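Local coordinates for protein cytosolic phospholipase A2 delta (Homo sapiens, PDB 5IXC) that hydrolyses the sn-2 acyl ester of membrane glycerophospholipids in a calcium-dependent manner, with a preference for linoleic acid at that position, at residues A[165-170]-A[277-282]; A[242-247]-A[259-264]. All coordinates share one frame; numbering follows the deposited sequence.

Contact 1 (A[165-170]-A[277-282]); sequences LSCLDV and GCPEEL. With BA (barium ion), chain D.
Cys167 and Cys278 meet through a disulfide, SG to SG at 2.1 Å, which forms the apolar centre between 165-170 and 277-282. Its chi3 of 114° is positive, so the bridge turns in a right-handed sense. In each cysteine SG lies anti to the carbonyl carbon and beside the backbone N (chi1 -82° for Cys167), and this places each sulfur between the two segments. Two apolar groups touch the bridge: Leu165 CD2 approaches Cys278 SG at 3.9 Å, and Pro279 CD lies 4.0 Å from Cys167 SG. The backbones show why the link is diagonal. Ser166 and Gly277 form an antiparallel non-hydrogen-bonded pair with their CA atoms 4.1 Å apart, so Cys167 and Cys278, each one residue further along, are not cross-strand partners. Strand 160-171 is part of what is probably a second, C2-like domain, and 277-282 runs on from the end of its partner strand 269-277 toward strand 285-286 of the mixed catalytic sheet; the disulfide ties this outgoing chain to strand 160-171. Strand 210-216 pairs with 160-171 too, and its His214 touches both cysteines. Further out, Cys278 N donates a weak hydrogen bond to Leu165 O at 3.4 Å (N-H...O 154°), flanking the Ser166-Gly277 pair. At the polar edge Glu280 OE2 makes a weak hydrogen bond with His214 NE2. On the same strand, beyond the contact with 277-282, Asp169 splits its carboxylate: OD1 forms a salt bridge with Arg212 NE, while OD2 binds the barium ion at 3.1 Å.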
ATOM      1  N   LEU A 165       6.455 -23.851   4.785  1.00 52.17           N
ATOM      2  CA  LEU A 165       5.464 -23.818   5.839  1.00 51.90           C
ATOM      3  C   LEU A 165       5.052 -25.228   6.182  1.00 49.59           C
ATOM      4  O   LEU A 165       4.758 -26.013   5.296  1.00 54.67           O
ATOM      5  CB  LEU A 165       4.255 -23.066   5.320  1.00 51.32           C
ATOM      6  CG  LEU A 165       3.508 -22.194   6.310  1.00 55.82           C
ATOM      7  CD1 LEU A 165       4.399 -21.049   6.774  1.00 57.70           C
ATOM      8  CD2 LEU A 165       2.267 -21.659   5.625  1.00 53.77           C
ATOM      9  N   SER A 166       5.043 -25.566   7.454  1.00 46.89           N
ATOM     10  CA  SER A 166       4.454 -26.820   7.860  1.00 51.11           C
ATOM     11  C   SER A 166       3.288 -26.532   8.770  1.00 52.70           C
ATOM     12  O   SER A 166       3.141 -25.426   9.274  1.00 54.09           O
ATOM     13  CB  SER A 166       5.475 -27.763   8.506  1.00 53.48           C
ATOM     14  OG  SER A 166       6.249 -27.112   9.487  1.00 54.38           O
ATOM     15  N   CYS A 167       2.429 -27.522   8.923  1.00 53.62           N
ATOM     16  CA  CYS A 167       1.226 -27.366   9.692  1.00 54.93           C
ATOM     17  C   CYS A 167       1.217 -28.397  10.783  1.00 53.17           C
ATOM     18  O   CYS A 167       1.615 -29.531  10.560  1.00 51.09           O
ATOM     19  CB  CYS A 167       0.028 -27.546   8.791  1.00 59.80           C
ATOM     20  SG  CYS A 167      -0.462 -26.057   7.817  1.00 76.25           S
ATOM     21  N   LEU A 168       0.794 -27.993  11.972  1.00 53.13           N
ATOM     22  CA  LEU A 168       0.684 -28.926  13.067  1.00 52.79           C
ATOM     23  C   LEU A 168      -0.772 -29.173  13.283  1.00 56.04           C
ATOM     24  O   LEU A 168      -1.551 -28.242  13.382  1.00 56.88           O
ATOM     25  CB  LEU A 168       1.313 -28.365  14.334  1.00 53.29           C
ATOM     26  CG  LEU A 168       1.638 -29.307  15.509  1.00 52.78           C
ATOM     27  CD1 LEU A 168       0.587 -29.245  16.592  1.00 53.31           C
ATOM     28  CD2 LEU A 168       1.807 -30.749  15.079  1.00 52.67           C
ATOM     29  N   ASP A 169      -1.138 -30.437  13.355  1.00 63.62           N
ATOM     30  CA  ASP A 169      -2.521 -30.803  13.504  1.00 64.94           C
ATOM     31  C   ASP A 169      -2.772 -31.536  14.804  1.00 58.28           C
ATOM     32  O   ASP A 169      -2.078 -32.493  15.112  1.00 50.71           O
ATOM     33  CB  ASP A 169      -2.914 -31.674  12.335  1.00 74.21           C
ATOM     34  CG  ASP A 169      -4.235 -31.307  11.800  1.00 83.81           C
ATOM     35  OD1 ASP A 169      -4.283 -30.857  10.636  1.00 96.70           O
ATOM     36  OD2 ASP A 169      -5.229 -31.435  12.554  1.00 96.88           O
ATOM     37  N   VAL A 170      -3.790 -31.086  15.533  1.00 57.50           N
ATOM     38  CA  VAL A 170      -4.056 -31.558  16.887  1.00 62.84           C
ATOM     39  C   VAL A 170      -5.517 -31.955  17.097  1.00 67.00           C
ATOM     40  O   VAL A 170      -6.391 -31.098  17.035  1.00 65.31           O
ATOM     41  CB  VAL A 170      -3.691 -30.473  17.924  1.00 64.75           C
ATOM     42  CG1 VAL A 170      -3.848 -30.985  19.362  1.00 65.23           C
ATOM     43  CG2 VAL A 170      -2.265 -30.002  17.704  1.00 63.31           C
ATOM     44  N   GLY A 277       3.313 -30.588   5.623  1.00 73.55           N
ATOM     45  CA  GLY A 277       3.356 -29.354   4.838  1.00 76.37           C
ATOM     46  C   GLY A 277       1.938 -28.841   4.697  1.00 79.22           C
ATOM     47  O   GLY A 277       0.996 -29.633   4.659  1.00 82.44           O
ATOM     48  N   CYS A 278       1.770 -27.523   4.649  1.00 83.15           N
ATOM     49  CA  CYS A 278       0.425 -26.957   4.715  1.00 84.15           C
ATOM     50  C   CYS A 278      -0.373 -27.328   3.483  1.00 77.16           C
ATOM     51  O   CYS A 278       0.186 -27.321   2.378  1.00 72.55           O
ATOM     52  CB  CYS A 278       0.507 -25.455   4.917  1.00 86.68           C
ATOM     53  SG  CYS A 278       1.079 -25.191   6.652  1.00100.37           S
ATOM     54  N   PRO A 279      -1.666 -27.699   3.664  1.00 74.36           N
ATOM     55  CA  PRO A 279      -2.377 -28.057   2.440  1.00 79.15           C
ATOM     56  C   PRO A 279      -2.605 -26.892   1.482  1.00 80.12           C
ATOM     57  O   PRO A 279      -2.492 -27.061   0.270  1.00 83.67           O
ATOM     58  CB  PRO A 279      -3.729 -28.542   2.960  1.00 79.65           C
ATOM     59  CG  PRO A 279      -3.930 -27.790   4.226  1.00 81.22           C
ATOM     60  CD  PRO A 279      -2.553 -27.826   4.844  1.00 76.10           C
ATOM     61  N   GLU A 280      -2.904 -25.721   2.038  1.00 78.47           N
ATOM     62  CA  GLU A 280      -3.390 -24.589   1.252  1.00 72.71           C
ATOM     63  C   GLU A 280      -2.448 -24.150   0.166  1.00 67.88           C
ATOM     64  O   GLU A 280      -1.238 -24.269   0.265  1.00 67.48           O
ATOM     65  CB  GLU A 280      -3.682 -23.381   2.131  1.00 72.38           C
ATOM     66  CG  GLU A 280      -4.689 -23.651   3.231  1.00 77.10           C
ATOM     67  CD  GLU A 280      -4.048 -23.770   4.601  1.00 80.88           C
ATOM     68  OE1 GLU A 280      -3.379 -24.790   4.865  1.00 85.52           O
ATOM     69  OE2 GLU A 280      -4.211 -22.844   5.426  1.00 80.57           O
ATOM     70  N   GLU A 281      -3.056 -23.634  -0.880  1.00 69.77           N
ATOM     71  CA  GLU A 281      -2.352 -22.961  -1.950  1.00 70.50           C
ATOM     72  C   GLU A 281      -2.179 -21.486  -1.624  1.00 61.75           C
ATOM     73  O   GLU A 281      -2.858 -20.924  -0.757  1.00 54.04           O
ATOM     74  CB  GLU A 281      -3.156 -23.095  -3.244  1.00 76.12           C
ATOM     75  CG  GLU A 281      -3.433 -24.540  -3.651  1.00 81.35           C
ATOM     76  CD  GLU A 281      -2.278 -25.175  -4.404  1.00 83.75           C
ATOM     77  OE1 GLU A 281      -2.328 -26.403  -4.627  1.00 84.91           O
ATOM     78  OE2 GLU A 281      -1.320 -24.454  -4.770  1.00 81.96           O
ATOM     79  N   LEU A 282      -1.269 -20.856  -2.343  1.00 61.30           N
ATOM     80  CA  LEU A 282      -1.055 -19.427  -2.190  1.00 61.57           C
ATOM     81  C   LEU A 282      -2.179 -18.640  -2.799  1.00 60.33           C
ATOM     82  O   LEU A 282      -2.475 -18.797  -3.974  1.00 61.43           O
ATOM     83  CB  LEU A 282       0.256 -18.990  -2.832  1.00 61.60           C
ATOM     84  CG  LEU A 282       1.363 -18.820  -1.803  1.00 65.42           C
ATOM     85  CD1 LEU A 282       1.619 -20.143  -1.086  1.00 67.23           C
ATOM     86  CD2 LEU A 282       2.630 -18.319  -2.472  1.00 64.91           C
TER
HETATM   87 BA    BA D 902      -7.283 -33.153  11.082  0.50125.71          BA

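Contact 2 (A[242-247]-A[259-264]); sequences GYLTVP and MDVPAP
A beta-sandwich interface is formed where Leu244 and Val246, from strand 244-248, face Met259 and its neighbours, from strand 257-261. The two strands belong to different sheets, and the geometry supports facing layers: the axes of 244-247 and 259-261 approach to 9.0 Å, run at 158° in an antiparallel sense, and share no hydrogen bond. Met259 fills much of the gap. Its CG sits between the backbone N and the carbonyl carbon (chi1 58°), and a bend at chi3 (31°) turns the terminal methyl toward the opposing strand, where CE meets Val246 CG2 at 3.3 Å and Leu244 CB at 3.6 Å. The two side chains of Val246 and Met259 slant across one another, with a single valine branch doing the touching. Leu244 reaches across to the C-terminal end of strand 257-261. Its CD1 meets Pro262 CD at 4.1 Å, the two side chains approaching tip to tip, and lies 4.3 Å from Val261 CG2. In the adjacent strand 269-277, Leu271 and Leu273 touch Met259, whereas Asp260, whose CB points away from 242-247, forms a salt bridge with Arg270. Within its own sheet, strand 244-248 is bonded to 221-226, Leu244 with Gly225 and Val246 with Leu223. Alternate residues of 244-247 thus turn inward, an aliphatic and methionine filling between two antiparallel sheets consistent with a C2-type beta-sandwich.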
ATOM      1  N   GLY A 242       1.231 -28.278  35.210  1.00 96.68           N
ATOM      2  CA  GLY A 242       2.345 -28.785  34.417  1.00 92.91           C
ATOM      3  C   GLY A 242       2.225 -28.492  32.932  1.00 91.62           C
ATOM      4  O   GLY A 242       1.156 -28.645  32.341  1.00 88.68           O
ATOM      5  N   TYR A 243       3.342 -28.086  32.338  1.00 91.34           N
ATOM      6  CA  TYR A 243       3.443 -27.857  30.894  1.00 90.79           C
ATOM      7  C   TYR A 243       4.098 -29.054  30.214  1.00 86.27           C
ATOM      8  O   TYR A 243       5.290 -29.310  30.419  1.00 89.35           O
ATOM      9  CB  TYR A 243       4.313 -26.630  30.608  1.00 92.00           C
ATOM     10  CG  TYR A 243       3.575 -25.381  30.214  1.00 90.87           C
ATOM     11  CD1 TYR A 243       3.557 -24.268  31.048  1.00 95.18           C
ATOM     12  CD2 TYR A 243       2.932 -25.291  28.988  1.00 88.71           C
ATOM     13  CE1 TYR A 243       2.897 -23.105  30.676  1.00 93.98           C
ATOM     14  CE2 TYR A 243       2.270 -24.132  28.607  1.00 89.88           C
ATOM     15  CZ  TYR A 243       2.256 -23.042  29.454  1.00 89.13           C
ATOM     16  OH  TYR A 243       1.605 -21.888  29.089  1.00 85.01           O
ATOM     17  N   LEU A 244       3.336 -29.781  29.408  1.00 77.59           N
ATOM     18  CA  LEU A 244       3.934 -30.791  28.532  1.00 72.82           C
ATOM     19  C   LEU A 244       4.393 -30.108  27.266  1.00 67.97           C
ATOM     20  O   LEU A 244       3.665 -29.286  26.703  1.00 66.25           O
ATOM     21  CB  LEU A 244       2.960 -31.920  28.201  1.00 70.15           C
ATOM     22  CG  LEU A 244       2.522 -32.789  29.381  1.00 72.38           C
ATOM     23  CD1 LEU A 244       1.822 -34.018  28.843  1.00 75.01           C
ATOM     24  CD2 LEU A 244       3.684 -33.201  30.278  1.00 74.10           C
ATOM     25  N   THR A 245       5.605 -30.434  26.833  1.00 63.51           N
ATOM     26  CA  THR A 245       6.158 -29.842  25.622  1.00 64.66           C
ATOM     27  C   THR A 245       6.642 -30.912  24.668  1.00 63.36           C
ATOM     28  O   THR A 245       7.269 -31.878  25.080  1.00 68.06           O
ATOM     29  CB  THR A 245       7.337 -28.901  25.928  1.00 65.60           C
ATOM     30  OG1 THR A 245       8.460 -29.671  26.379  1.00 65.56           O
ATOM     31  CG2 THR A 245       6.955 -27.878  26.988  1.00 64.13           C
ATOM     32  N   VAL A 246       6.365 -30.713  23.385  1.00 63.57           N
ATOM     33  CA  VAL A 246       6.870 -31.596  22.339  1.00 61.93           C
ATOM     34  C   VAL A 246       7.754 -30.782  21.426  1.00 59.90           C
ATOM     35  O   VAL A 246       7.339 -29.710  20.990  1.00 64.37           O
ATOM     36  CB  VAL A 246       5.728 -32.187  21.503  1.00 62.45           C
ATOM     37  CG1 VAL A 246       6.269 -33.107  20.418  1.00 64.51           C
ATOM     38  CG2 VAL A 246       4.768 -32.945  22.396  1.00 61.05           C
ATOM     39  N   PRO A 247       8.966 -31.278  21.126  1.00 56.33           N
ATOM     40  CA  PRO A 247       9.810 -30.540  20.192  1.00 58.01           C
ATOM     41  C   PRO A 247       9.359 -30.678  18.752  1.00 62.72           C
ATOM     42  O   PRO A 247       8.769 -31.689  18.370  1.00 63.19           O
ATOM     43  CB  PRO A 247      11.194 -31.172  20.370  1.00 57.37           C
ATOM     44  CG  PRO A 247      10.945 -32.500  20.966  1.00 58.31           C
ATOM     45  CD  PRO A 247       9.667 -32.412  21.741  1.00 55.12           C
ATOM     46  N   MET A 259      -0.075 -37.568  23.021  1.00 70.11           N
ATOM     47  CA  MET A 259       0.240 -37.062  24.352  1.00 73.48           C
ATOM     48  C   MET A 259      -0.996 -36.935  25.206  1.00 71.42           C
ATOM     49  O   MET A 259      -1.962 -36.295  24.827  1.00 65.07           O
ATOM     50  CB  MET A 259       1.022 -35.741  24.339  1.00 77.24           C
ATOM     51  CG  MET A 259       0.386 -34.553  23.643  1.00 78.58           C
ATOM     52  SD  MET A 259       0.929 -32.959  24.328  1.00 85.70           S
ATOM     53  CE  MET A 259       2.602 -33.303  24.882  1.00 87.88           C
ATOM     54  N   ASP A 260      -0.939 -37.582  26.360  1.00 76.03           N
ATOM     55  CA  ASP A 260      -1.937 -37.424  27.403  1.00 76.15           C
ATOM     56  C   ASP A 260      -1.548 -36.247  28.279  1.00 73.59           C
ATOM     57  O   ASP A 260      -0.434 -36.175  28.784  1.00 76.61           O
ATOM     58  CB  ASP A 260      -2.036 -38.694  28.231  1.00 81.42           C
ATOM     59  CG  ASP A 260      -2.396 -39.887  27.390  1.00 86.52           C
ATOM     60  OD1 ASP A 260      -3.559 -40.329  27.483  1.00 89.70           O
ATOM     61  OD2 ASP A 260      -1.536 -40.360  26.609  1.00 88.50           O
ATOM     62  N   VAL A 261      -2.476 -35.323  28.443  1.00 71.16           N
ATOM     63  CA  VAL A 261      -2.224 -34.098  29.182  1.00 73.88           C
ATOM     64  C   VAL A 261      -3.017 -34.160  30.483  1.00 78.86           C
ATOM     65  O   VAL A 261      -4.238 -34.333  30.446  1.00 69.71           O
ATOM     66  CB  VAL A 261      -2.639 -32.860  28.375  1.00 72.71           C
ATOM     67  CG1 VAL A 261      -2.339 -31.590  29.158  1.00 78.24           C
ATOM     68  CG2 VAL A 261      -1.914 -32.829  27.038  1.00 69.78           C
ATOM     69  N   PRO A 262      -2.325 -34.031  31.637  1.00 87.37           N
ATOM     70  CA  PRO A 262      -3.010 -34.221  32.904  1.00 86.15           C
ATOM     71  C   PRO A 262      -3.824 -33.005  33.306  1.00 85.37           C
ATOM     72  O   PRO A 262      -3.373 -31.872  33.171  1.00 80.73           O
ATOM     73  CB  PRO A 262      -1.863 -34.452  33.895  1.00 88.06           C
ATOM     74  CG  PRO A 262      -0.715 -33.696  33.325  1.00 87.46           C
ATOM     75  CD  PRO A 262      -0.897 -33.702  31.829  1.00 88.33           C
ATOM     76  N   ALA A 263      -5.030 -33.269  33.782  1.00 91.80           N
ATOM     77  CA  ALA A 263      -5.841 -32.267  34.459  1.00 95.04           C
ATOM     78  C   ALA A 263      -5.372 -32.193  35.911  1.00 97.78           C
ATOM     79  O   ALA A 263      -4.537 -33.021  36.327  1.00 94.82           O
ATOM     80  CB  ALA A 263      -7.309 -32.646  34.384  1.00 96.62           C
ATOM     81  N   PRO A 264      -5.870 -31.198  36.677  1.00105.72           N
ATOM     82  CA  PRO A 264      -5.532 -31.134  38.086  1.00113.53           C
ATOM     83  C   PRO A 264      -6.760 -31.444  38.956  1.00117.81           C
ATOM     84  O   PRO A 264      -7.633 -30.584  39.100  1.00118.10           O
ATOM     85  CB  PRO A 264      -5.117 -29.671  38.249  1.00112.44           C
ATOM     86  CG  PRO A 264      -6.012 -28.937  37.288  1.00112.23           C
ATOM     87  CD  PRO A 264      -6.507 -29.933  36.259  1.00109.09           C
TER

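Contacts 1 and 2 have centres 23 Å apart and nearest atoms about 7 Å apart, so they do not touch, yet both involve the same antiparallel sheet; contact 2 also reaches a second sheet through strand 244-248. Strand 269-277 connects them: it pairs with 257-261, used in contact 2, and with 160-171, used in contact 1. Along the chain contact 2 is nested in the loop that the disulfide closes. The first contact joins strand 160-171 to the chain leaving strand 269-277, while the second packs one sheet against another. Their centres lie 27 Å and 43 Å from the chain centre, and both are away from the nucleophile Ser365 and the fluorophosphonate pocket.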